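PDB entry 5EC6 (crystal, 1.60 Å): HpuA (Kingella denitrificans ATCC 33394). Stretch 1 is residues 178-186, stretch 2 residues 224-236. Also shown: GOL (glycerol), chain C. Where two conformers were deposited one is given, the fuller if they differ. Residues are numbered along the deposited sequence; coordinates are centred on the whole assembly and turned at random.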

# COMPACT_ATOMS: atom_id res chain seq x y z
N GLU A 178 2.72 10.01 -3.66
CA GLU A 178 3.09 9.44 -4.95
C GLU A 178 2.70 7.98 -4.82
O GLU A 178 3.25 7.29 -3.97
N VAL A 179 1.77 7.52 -5.66
CA VAL A 179 1.09 6.25 -5.42
C VAL A 179 1.12 5.35 -6.68
O VAL A 179 1.28 5.84 -7.81
N ILE A 180 0.82 4.09 -6.43
CA ILE A 180 0.57 3.13 -7.51
C ILE A 180 -0.75 2.44 -7.26
O ILE A 180 -1.08 2.08 -6.13
N GLY A 181 -1.52 2.28 -8.33
CA GLY A 181 -2.76 1.50 -8.35
C GLY A 181 -2.56 0.15 -8.98
O GLY A 181 -1.71 0.00 -9.88
N LEU A 182 -3.31 -0.80 -8.46
CA LEU A 182 -3.23 -2.21 -8.88
C LEU A 182 -4.64 -2.72 -9.14
O LEU A 182 -5.55 -2.59 -8.32
N ARG A 183 -4.80 -3.38 -10.31
CA ARG A 183 -5.98 -4.15 -10.60
C ARG A 183 -5.53 -5.58 -11.02
O ARG A 183 -4.33 -5.85 -11.20
N VAL A 184 -6.50 -6.49 -11.13
CA VAL A 184 -6.25 -7.83 -11.69
C VAL A 184 -7.08 -7.96 -12.95
O VAL A 184 -8.30 -7.77 -12.92
N LYS A 185 -6.40 -8.21 -14.06
CA LYS A 185 -7.08 -8.45 -15.34
C LYS A 185 -6.55 -9.75 -15.92
O LYS A 185 -5.34 -9.88 -16.10
N ASN A 186 -7.43 -10.71 -16.18
CA ASN A 186 -7.00 -11.91 -16.91
C ASN A 186 -5.77 -12.55 -16.33
O ASN A 186 -4.73 -12.66 -17.01
N THR A 224 -5.57 11.51 -9.19
CA THR A 224 -5.87 10.57 -10.24
C THR A 224 -4.84 9.47 -10.29
O THR A 224 -3.63 9.75 -10.33
N ILE A 225 -5.33 8.25 -10.34
CA ILE A 225 -4.50 7.09 -10.59
C ILE A 225 -4.51 6.88 -12.13
O ILE A 225 -5.55 6.59 -12.72
N VAL A 226 -3.33 7.05 -12.72
CA VAL A 226 -3.19 7.14 -14.20
C VAL A 226 -3.16 5.74 -14.86
O VAL A 226 -2.32 4.92 -14.54
N GLY A 227 -4.07 5.53 -15.79
CA GLY A 227 -4.20 4.30 -16.51
C GLY A 227 -3.31 4.16 -17.74
O GLY A 227 -2.51 5.05 -18.06
N ASN A 228 -3.48 3.00 -18.38
CA ASN A 228 -2.73 2.64 -19.59
C ASN A 228 -3.43 1.43 -20.20
O ASN A 228 -4.51 1.03 -19.77
N SER A 229 -2.87 0.89 -21.30
CA SER A 229 -3.52 -0.20 -22.00
C SER A 229 -3.70 -1.45 -21.17
O SER A 229 -4.58 -2.20 -21.47
N GLU A 230 -2.89 -1.65 -20.13
CA GLU A 230 -3.02 -2.82 -19.26
C GLU A 230 -3.96 -2.56 -18.07
O GLU A 230 -4.89 -3.33 -17.75
N PHE A 231 -3.67 -1.47 -17.37
CA PHE A 231 -4.45 -1.09 -16.21
C PHE A 231 -5.89 -0.74 -16.54
O PHE A 231 -6.78 -0.95 -15.73
N GLY A 232 -6.12 -0.17 -17.72
CA GLY A 232 -7.43 0.33 -18.09
C GLY A 232 -7.52 1.79 -17.78
O GLY A 232 -6.50 2.48 -17.74
N ASP A 233 -8.76 2.26 -17.65
CA ASP A 233 -9.05 3.68 -17.53
C ASP A 233 -8.44 4.18 -16.21
O ASP A 233 -8.39 3.46 -15.19
N SER A 234 -8.00 5.41 -16.25
CA SER A 234 -7.60 6.11 -15.02
C SER A 234 -8.73 6.09 -13.99
O SER A 234 -9.91 6.02 -14.33
N ILE A 235 -8.36 6.23 -12.71
CA ILE A 235 -9.34 6.34 -11.63
C ILE A 235 -9.20 7.74 -11.04
O ILE A 235 -8.15 8.10 -10.50
N GLU A 236 -10.23 8.56 -11.23
CA GLU A 236 -10.22 9.92 -10.74
C GLU A 236 -10.98 10.02 -9.42
O GLU A 236 -12.13 9.66 -9.34

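Along a β-strand side chains alternate, so a strand facing a hairpin loop offers it every second residue; strand 178-185 of HpuA is a clear example. Val179 (m) points toward stretch 2 and makes a loose apolar contact, its CG2 lying 4.3 Å from CG1 of Ile225 (m, t). Ile180 and Leu182 point away. Gly181 between them has no side chain, and the space is used: its CA lies 3.9 Å from Ile225 CG2 and its C 3.5 Å from Phe231 CE1. An ideal CB built on Gly181 would clash with Ile225 CG2, at 2.7 Å.

Arg183 is the centrepiece. Extended as m, t, t, it lays its guanidinium flat on the ring of Phe231 (t), planes at 25°, while its CD sits over the ring face, 4.0 Å from the centroid. The CA-to-CB bond of Phe231 points away, yet the end of its ring comes nearer. Arg183 NH1 ties down the turn by donating to Asp233 O (2.8 Å) and Phe231 O (3.0 Å), and NH2 approaches Ile235 CG1 at 3.4 Å. A glycerol, probably from the crystallisation liquor, places O1 over the opposite guanidinium face.

Lys185 (t, t, p, t) finishes the series: its NZ donates to Glu230 O at 2.7 Å, whereas Glu230 OE1, 4.3 Å from NZ, remains beyond salt-bridge range.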

# COMPACT_ATOMS: atom_id res chain seq x y z
CB GLU A 178 4.60 9.62 -5.14
CG GLU A 178 5.14 9.16 -6.50
CD GLU A 178 6.51 9.77 -6.80
OE1 GLU A 178 6.81 10.92 -6.35
OE2 GLU A 178 7.33 9.08 -7.48
CB VAL A 179 -0.38 6.40 -4.92
CG1 VAL A 179 -0.44 7.32 -3.71
CG2 VAL A 179 -1.34 6.88 -5.98
CB ILE A 180 1.70 2.09 -7.56
CG1 ILE A 180 3.06 2.74 -7.87
CG2 ILE A 180 1.38 0.99 -8.58
CD1 ILE A 180 4.20 1.89 -7.40
CB LEU A 182 -2.56 -3.04 -7.80
CG LEU A 182 -2.71 -4.57 -7.95
CD1 LEU A 182 -1.70 -4.93 -9.01
CD2 LEU A 182 -2.45 -5.32 -6.65
CB ARG A 183 -6.80 -3.50 -11.74
CG ARG A 183 -7.42 -2.08 -11.42
CD ARG A 183 -8.13 -1.54 -12.64
NE ARG A 183 -9.21 -0.57 -12.40
CZ ARG A 183 -9.50 0.46 -13.19
NH1 ARG A 183 -8.74 0.78 -14.29
NH2 ARG A 183 -10.46 1.28 -12.81
CB VAL A 184 -6.57 -8.94 -10.69
CG1 VAL A 184 -6.32 -10.28 -11.40
CG2 VAL A 184 -5.71 -8.83 -9.46
CB LYS A 185 -6.77 -7.35 -16.33
CG LYS A 185 -7.14 -7.73 -17.77
CD LYS A 185 -7.14 -6.53 -18.70
CE LYS A 185 -5.72 -6.07 -19.00
NZ LYS A 185 -5.81 -4.82 -19.79
CB ASN A 186 -6.68 -11.56 -18.36
CG ASN A 186 -7.91 -11.46 -19.22
OD1 ASN A 186 -8.08 -10.49 -19.96
ND2 ASN A 186 -8.78 -12.46 -19.11
CB THR A 224 -5.91 11.29 -11.61
OG1 THR A 224 -6.97 12.26 -11.59
CG2 THR A 224 -6.15 10.31 -12.75
CB ILE A 225 -5.01 5.88 -9.86
CG1 ILE A 225 -4.90 6.09 -8.34
CG2 ILE A 225 -4.15 4.64 -10.22
CD1 ILE A 225 -5.57 5.04 -7.53
CB VAL A 226 -1.91 7.92 -14.52
CG1 VAL A 226 -1.72 8.03 -16.04
CG2 VAL A 226 -2.01 9.29 -13.93
CB ASN A 228 -1.28 2.35 -19.24
CG ASN A 228 -1.16 1.32 -18.12
OD1 ASN A 228 -1.54 0.19 -18.30
ND2 ASN A 228 -0.69 1.76 -16.90
CB SER A 229 -2.69 -0.58 -23.25
OG SER A 229 -1.40 -1.05 -22.86
CB GLU A 230 -1.64 -3.24 -18.74
CG GLU A 230 -0.62 -3.63 -19.84
CD GLU A 230 -1.20 -4.65 -20.78
OE1 GLU A 230 -1.67 -5.70 -20.29
OE2 GLU A 230 -1.25 -4.36 -22.00
CB PHE A 231 -3.78 0.10 -15.54
CG PHE A 231 -4.42 0.52 -14.22
CD1 PHE A 231 -4.12 -0.16 -13.03
CD2 PHE A 231 -5.30 1.56 -14.19
CE1 PHE A 231 -4.68 0.26 -11.82
CE2 PHE A 231 -5.89 1.95 -12.98
CZ PHE A 231 -5.57 1.31 -11.81
CB ASP A 233 -10.51 3.96 -17.56
CG ASP A 233 -11.15 3.60 -18.92
OD1 ASP A 233 -10.45 3.77 -19.96
OD2 ASP A 233 -12.32 3.21 -18.93
CB SER A 234 -7.19 7.55 -15.31
OG SER A 234 -6.06 7.59 -16.18
CB ILE A 235 -9.11 5.29 -10.51
CG1 ILE A 235 -9.27 3.88 -11.05
CG2 ILE A 235 -10.05 5.55 -9.35
CD1 ILE A 235 -8.82 2.78 -10.08
CB GLU A 236 -10.84 10.88 -11.76
CG GLU A 236 -10.79 12.33 -11.31
CD GLU A 236 -11.12 13.35 -12.38
OE1 GLU A 236 -11.51 12.95 -13.48
OE2 GLU A 236 -10.92 14.56 -12.09
C1 GOL C . -8.96 -2.34 -15.76
O1 GOL C . -10.30 -2.25 -15.31
C2 GOL C . -8.55 -3.77 -16.05
O2 GOL C . -7.31 -3.73 -16.75
C3 GOL C . -8.36 -4.54 -14.76
O3 GOL C . -9.03 -5.80 -14.76